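Local structure of SnoaL-like domain-containing protein (Kribbella flavida, 4LMI) at residues L33-R38 with T49-Y54. The protein is of unknown function but carries a SnoaL-like domain of the NTF2 clan and is a putative ketosteroid isomerase. Numbering follows the deposited sequence.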
# COMPACT_ATOMS: atom_id res chain seq x y z
N LEU B 33 10.32 17.22 -6.42
CA LEU B 33 9.92 17.29 -5.01
C LEU B 33 9.61 18.72 -4.61
O LEU B 33 10.34 19.64 -4.98
CB LEU B 33 11.02 16.76 -4.11
CG LEU B 33 11.58 15.36 -4.36
CD1 LEU B 33 12.84 15.16 -3.53
CD2 LEU B 33 10.54 14.29 -4.08
N ALA B 34 8.53 18.90 -3.85
CA ALA B 34 8.24 20.20 -3.23
C ALA B 34 9.36 20.59 -2.28
O ALA B 34 9.96 19.72 -1.63
CB ALA B 34 6.91 20.14 -2.49
N GLU B 35 9.67 21.88 -2.18
CA GLU B 35 10.71 22.31 -1.25
C GLU B 35 10.41 21.82 0.18
O GLU B 35 11.33 21.49 0.92
CB GLU B 35 10.92 23.84 -1.28
CG GLU B 35 12.22 24.27 -0.62
CD GLU B 35 12.67 25.67 -0.99
OE1 GLU B 35 11.81 26.55 -1.18
OE2 GLU B 35 13.90 25.88 -1.09
N ASP B 36 9.12 21.74 0.52
CA ASP B 36 8.72 21.29 1.86
C ASP B 36 8.15 19.87 1.88
O ASP B 36 7.29 19.55 2.70
CB ASP B 36 7.71 22.27 2.47
CG ASP B 36 6.39 22.32 1.72
OD1 ASP B 36 6.26 21.69 0.64
OD2 ASP B 36 5.46 22.99 2.21
N VAL B 37 8.64 19.02 0.97
CA VAL B 37 8.21 17.62 0.92
C VAL B 37 8.36 16.96 2.29
O VAL B 37 9.32 17.21 3.03
CB VAL B 37 8.94 16.81 -0.18
CG1 VAL B 37 10.45 16.77 0.07
CG2 VAL B 37 8.36 15.40 -0.30
N ARG B 38 7.37 16.15 2.64
CA ARG B 38 7.35 15.45 3.91
C ARG B 38 7.31 13.94 3.66
O ARG B 38 6.41 13.44 2.98
CB ARG B 38 6.16 15.90 4.75
CG ARG B 38 5.95 15.08 6.02
CD ARG B 38 4.95 15.75 6.95
NE ARG B 38 4.36 14.79 7.86
CZ ARG B 38 3.85 15.09 9.05
NH1 ARG B 38 3.33 14.12 9.80
NH2 ARG B 38 3.86 16.33 9.50
N THR B 49 11.67 15.95 6.82
CA THR B 49 11.00 17.15 6.30
C THR B 49 11.95 18.02 5.49
O THR B 49 13.09 18.28 5.90
CB THR B 49 10.37 18.01 7.41
OG1 THR B 49 11.36 18.35 8.38
CG2 THR B 49 9.22 17.28 8.09
N GLY B 50 11.47 18.50 4.35
CA GLY B 50 12.27 19.36 3.49
C GLY B 50 12.98 18.58 2.40
O GLY B 50 13.47 17.46 2.62
N ARG B 51 13.03 19.18 1.21
CA ARG B 51 13.66 18.57 0.05
C ARG B 51 15.15 18.28 0.29
O ARG B 51 15.64 17.23 -0.13
CB ARG B 51 13.49 19.46 -1.17
CG ARG B 51 14.12 18.91 -2.44
CD ARG B 51 13.63 19.66 -3.66
NE ARG B 51 14.07 21.05 -3.67
CZ ARG B 51 13.39 22.05 -4.21
NH1 ARG B 51 12.20 21.83 -4.78
NH2 ARG B 51 13.88 23.28 -4.17
N ALA B 52 15.85 19.20 0.95
CA ALA B 52 17.29 19.04 1.18
C ALA B 52 17.60 17.77 1.97
O ALA B 52 18.41 16.94 1.54
CB ALA B 52 17.87 20.27 1.87
N ASP B 53 16.95 17.60 3.12
CA ASP B 53 17.18 16.42 3.96
C ASP B 53 16.73 15.13 3.29
O ASP B 53 17.40 14.10 3.40
CB ASP B 53 16.53 16.57 5.33
CG ASP B 53 17.27 17.54 6.23
OD1 ASP B 53 18.35 18.02 5.85
OD2 ASP B 53 16.75 17.83 7.33
N TYR B 54 15.60 15.18 2.59
CA TYR B 54 15.07 13.99 1.93
C TYR B 54 16.01 13.54 0.80
O TYR B 54 16.27 12.34 0.67
CB TYR B 54 13.63 14.19 1.44
CG TYR B 54 13.02 12.92 0.86
CD1 TYR B 54 13.03 11.73 1.59
CD2 TYR B 54 12.43 12.93 -0.40
CE1 TYR B 54 12.48 10.57 1.05
CE2 TYR B 54 11.86 11.78 -0.93
CZ TYR B 54 11.89 10.60 -0.20
OH TYR B 54 11.34 9.46 -0.74
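Arg51 binds two backbone carbonyls of residues 33-38, one through its guanidinium and one through its backbone N-H. NH1 of Arg51 donates to Leu33 O (2.9 Å), which lies in the guanidinium plane. Arg51 N donates to Glu35 O at 2.9 Å from above the carbonyl plane, while Gly50 N meets Val37 O nearly head-on at 2.8 Å. Glu35 O also receives a CA-H contact from Gly50, whose positive phi (95°) would jam a side chain against the preceding carbonyl. The bend of Arg51 at chi3 (67°) turns the guanidinium aside, so that Glu35 CA sits over one face near the rim. Glu35 OE2 is 4.0 Å from Arg51 NH2 but well out of the guanidinium plane; no N-H points at it, and any attraction is probably electrostatic only.

The apolar packing follows: Leu33 CB lies against Arg51 CD, and Leu33 CD1 reaches the ring edge at Tyr54 CD2 (3.9 Å). Val37 CG1, set between backbone N and carbonyl carbon, packs on Arg51 CA (3.7 Å). Tyr54 OH is hydrogen-bonded to the hydroxyl of Tyr17. Arg38 and Thr49 form an antiparallel non-hydrogen-bonded pair, and the Arg38 guanidinium continues to a salt bridge with Glu40. A type I turn from Ala34 to Val37 thus docks on the N-terminus of helix 51-59, with Gly50 as N-cap, where edge strand 46-49 of the curved NTF2-like sheet passes into that helix.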